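Long-range contact in putative monooxygenase Rv0793 (Mycobacterium tuberculosis, PDB 1Y0H), which is a homodimeric putative monooxygenase that might take part in antibiotic biosynthesis or scavenge reactive oxygen species to help evade host defences: residues M2-V8 with Y59-L65. Numbering follows the deposited sequence.
Sequences MTSPVAV and YRSRIAL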
ATOM      1  N   MET A   2      17.683   9.838   4.987  1.00 15.48           N
ATOM      2  CA  MET A   2      16.801  10.016   6.147  1.00 15.47           C
ATOM      3  C   MET A   2      15.791  11.144   5.967  1.00 14.74           C
ATOM      4  O   MET A   2      14.750  11.167   6.634  1.00 13.77           O
ATOM      5  CB  MET A   2      17.615  10.203   7.431  1.00 15.75           C
ATOM      6  CG  MET A   2      17.068   9.433   8.622  1.00 19.79           C
ATOM      7  SD  MET A   2      17.318   7.630   8.513  1.00 16.67           S
ATOM      8  CE  MET A   2      17.328   7.264  10.254  1.00 21.08           C
ATOM      9  N   THR A   3      16.090  12.068   5.061  1.00 14.20           N
ATOM     10  CA  THR A   3      15.197  13.199   4.804  1.00 14.47           C
ATOM     11  C   THR A   3      14.202  12.878   3.694  1.00 14.21           C
ATOM     12  O   THR A   3      13.316  13.684   3.402  1.00 15.11           O
ATOM     13  CB  THR A   3      15.977  14.479   4.425  1.00 14.26           C
ATOM     14  OG1 THR A   3      16.558  14.321   3.131  1.00 15.81           O
ATOM     15  CG2 THR A   3      17.067  14.784   5.461  1.00 13.75           C
ATOM     16  N   SER A   4      14.352  11.714   3.069  1.00 13.97           N
ATOM     17  CA  SER A   4      13.527  11.338   1.917  1.00 14.53           C
ATOM     18  C   SER A   4      12.178  10.801   2.368  1.00 13.60           C
ATOM     19  O   SER A   4      12.111  10.070   3.351  1.00 13.10           O
ATOM     20  CB  SER A   4      14.225  10.255   1.090  1.00 15.01           C
ATOM     21  OG  SER A   4      15.524  10.680   0.717  1.00 18.04           O
ATOM     22  N   PRO A   5      11.101  11.122   1.622  1.00 13.85           N
ATOM     23  CA  PRO A   5       9.798  10.548   1.965  1.00 13.71           C
ATOM     24  C   PRO A   5       9.777   9.026   1.935  1.00 14.05           C
ATOM     25  O   PRO A   5      10.543   8.385   1.199  1.00 13.96           O
ATOM     26  CB  PRO A   5       8.855  11.101   0.886  1.00 14.32           C
ATOM     27  CG  PRO A   5       9.553  12.272   0.318  1.00 14.73           C
ATOM     28  CD  PRO A   5      11.021  12.027   0.459  1.00 14.09           C
ATOM     29  N   VAL A   6       8.894   8.466   2.753  1.00 13.16           N
ATOM     30  CA  VAL A   6       8.739   7.028   2.844  1.00 13.29           C
ATOM     31  C   VAL A   6       7.267   6.714   2.948  1.00 13.64           C
ATOM     32  O   VAL A   6       6.463   7.590   3.287  1.00 13.91           O
ATOM     33  CB  VAL A   6       9.501   6.404   4.079  1.00 13.40           C
ATOM     34  CG1 VAL A   6      10.994   6.613   3.971  1.00 16.05           C
ATOM     35  CG2 VAL A   6       8.953   6.917   5.436  1.00 14.63           C
ATOM     36  N   ALA A   7       6.923   5.467   2.642  1.00 13.04           N
ATOM     37  CA  ALA A   7       5.577   4.959   2.892  1.00 12.33           C
ATOM     38  C   ALA A   7       5.647   3.662   3.706  1.00 12.47           C
ATOM     39  O   ALA A   7       6.687   3.033   3.808  1.00 13.04           O
ATOM     40  CB  ALA A   7       4.806   4.749   1.575  1.00 12.96           C
ATOM     41  N   VAL A   8       4.522   3.264   4.289  1.00 11.58           N
ATOM     42  CA  VAL A   8       4.456   2.025   5.044  1.00 12.52           C
ATOM     43  C   VAL A   8       3.138   1.360   4.700  1.00 12.14           C
ATOM     44  O   VAL A   8       2.098   2.032   4.605  1.00 12.64           O
ATOM     45  CB  VAL A   8       4.484   2.277   6.582  1.00 12.47           C
ATOM     46  CG1 VAL A   8       4.443   0.962   7.362  1.00 13.98           C
ATOM     47  CG2 VAL A   8       5.707   3.087   6.978  1.00 12.90           C
ATOM     48  N   TYR A  59       4.895   9.337   4.903  1.00 10.91           N
ATOM     49  CA  TYR A  59       5.599  10.274   5.774  1.00 11.78           C
ATOM     50  C   TYR A  59       6.531  11.129   4.942  1.00 11.34           C
ATOM     51  O   TYR A  59       7.061  10.682   3.931  1.00 12.01           O
ATOM     52  CB  TYR A  59       6.350   9.530   6.889  1.00 11.42           C
ATOM     53  CG  TYR A  59       5.373   8.780   7.756  1.00 11.52           C
ATOM     54  CD1 TYR A  59       4.686   9.425   8.781  1.00 13.68           C
ATOM     55  CD2 TYR A  59       5.095   7.434   7.514  1.00 13.03           C
ATOM     56  CE1 TYR A  59       3.736   8.743   9.561  1.00 12.56           C
ATOM     57  CE2 TYR A  59       4.145   6.746   8.290  1.00 12.12           C
ATOM     58  CZ  TYR A  59       3.470   7.419   9.301  1.00 13.82           C
ATOM     59  OH  TYR A  59       2.535   6.748  10.069  1.00 13.73           O
ATOM     60  N   ARG A  60       6.723  12.363   5.384  1.00 11.42           N
ATOM     61  CA  ARG A  60       7.525  13.320   4.641  1.00 12.00           C
ATOM     62  C   ARG A  60       9.011  12.956   4.660  1.00 11.66           C
ATOM     63  O   ARG A  60       9.770  13.409   3.809  1.00 12.52           O
ATOM     64  CB  ARG A  60       7.284  14.737   5.174  1.00 12.81           C
ATOM     65  CG  ARG A  60       5.795  15.099   5.157  1.00 15.55           C
ATOM     66  CD  ARG A  60       5.496  16.597   5.135  1.00 21.64           C
ATOM     67  NE  ARG A  60       4.232  16.821   4.425  1.00 25.98           N
ATOM     68  CZ  ARG A  60       3.019  16.740   4.973  1.00 27.12           C
ATOM     69  NH1 ARG A  60       2.869  16.462   6.261  1.00 27.69           N
ATOM     70  NH2 ARG A  60       1.947  16.948   4.222  1.00 28.18           N
ATOM     71  N   SER A  61       9.413  12.130   5.624  1.00 11.40           N
ATOM     72  CA  SER A  61      10.818  11.710   5.767  1.00 11.38           C
ATOM     73  C   SER A  61      10.867  10.448   6.614  1.00 11.60           C
ATOM     74  O   SER A  61       9.905  10.133   7.313  1.00 11.75           O
ATOM     75  CB  SER A  61      11.645  12.812   6.452  1.00 11.24           C
ATOM     76  OG  SER A  61      11.290  12.956   7.824  1.00 11.59           O
ATOM     77  N   ARG A  62      11.986   9.724   6.557  1.00 12.06           N
ATOM     78  CA  ARG A  62      12.178   8.599   7.463  1.00 12.66           C
ATOM     79  C   ARG A  62      12.203   9.064   8.919  1.00 12.72           C
ATOM     80  O   ARG A  62      11.724   8.351   9.813  1.00 12.52           O
ATOM     81  CB  ARG A  62      13.454   7.818   7.125  1.00 13.25           C
ATOM     82  CG  ARG A  62      13.790   6.738   8.129  1.00 16.16           C
ATOM     83  CD  ARG A  62      12.701   5.654   8.208  1.00 20.32           C
ATOM     84  NE  ARG A  62      12.882   4.829   9.403  1.00 24.54           N
ATOM     85  CZ  ARG A  62      13.255   3.550   9.382  1.00 28.77           C
ATOM     86  NH1 ARG A  62      13.469   2.929   8.224  1.00 30.07           N
ATOM     87  NH2 ARG A  62      13.402   2.887  10.523  1.00 28.84           N
ATOM     88  N   ILE A  63      12.766  10.255   9.152  1.00 12.02           N
ATOM     89  CA  ILE A  63      12.787  10.873  10.477  1.00 12.14           C
ATOM     90  C   ILE A  63      11.357  10.993  11.023  1.00 11.54           C
ATOM     91  O   ILE A  63      11.117  10.706  12.181  1.00 12.34           O
ATOM     92  CB  ILE A  63      13.470  12.251  10.440  1.00 11.81           C
ATOM     93  CG1 ILE A  63      14.969  12.064  10.155  1.00 11.45           C
ATOM     94  CG2 ILE A  63      13.273  13.019  11.735  1.00 13.46           C
ATOM     95  CD1 ILE A  63      15.578  13.226   9.419  1.00 13.30           C
ATOM     96  N   ALA A  64      10.428  11.395  10.158  1.00 11.73           N
ATOM     97  CA  ALA A  64       9.017  11.536  10.535  1.00 10.94           C
ATOM     98  C   ALA A  64       8.395  10.204  10.929  1.00 11.57           C
ATOM     99  O   ALA A  64       7.571  10.156  11.841  1.00 11.53           O
ATOM    100  CB  ALA A  64       8.211  12.186   9.403  1.00 11.46           C
ATOM    101  N   LEU A  65       8.780   9.139  10.227  1.00 11.14           N
ATOM    102  CA  LEU A  65       8.327   7.780  10.573  1.00 11.02           C
ATOM    103  C   LEU A  65       8.882   7.388  11.939  1.00 11.76           C
ATOM    104  O   LEU A  65       8.196   6.770  12.733  1.00 11.47           O
ATOM    105  CB  LEU A  65       8.752   6.769   9.504  1.00 11.05           C
ATOM    106  CG  LEU A  65       8.468   5.301   9.809  1.00 11.18           C
ATOM    107  CD1 LEU A  65       6.970   5.131  10.026  1.00 10.50           C
ATOM    108  CD2 LEU A  65       8.973   4.413   8.678  1.00 11.77           C
TER
HETATM  109  O   HOH W   1      11.638  15.671   3.547  1.00 27.26           O
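Antiparallel strand pairing joins the start of strand 6-12 to the end of strand 53-59, in the four-stranded sheet of the ferredoxin-like fold of antibiotic biosynthesis monooxygenases (dimeric alpha/beta-barrel clan), just where the chain turns into helix 62-69. V6 and Y59 form a hydrogen-bonded pair: V6 N donates to Y59 O (3.1 Å) and Y59 N to V6 O (2.8 Å, almost linear). Their side chains share the helix-covered sheet face with V8. There V6 CG2 packs on Y59 CB (4.0 Å) and L65 CB (4.1 Å), while V8 CG2 meets L65 CD1 (3.9 Å) and the edge of the Y59 ring, whose hydroxyl is hydrogen-bonded to E57. On the N-terminal side of V6 the regular pairing gives way to looser contacts: a water donates to T3 O and R60 O, and S61 CA makes a CH...O contact to S4 O (3.2 Å). M2 CG lies 3.7 Å from I63 CG1, and M2 O accepts a weak hydrogen bond (3.3 Å) from I63 N. S61 is the N-cap, its OG accepting from A64 N at 2.9 Å.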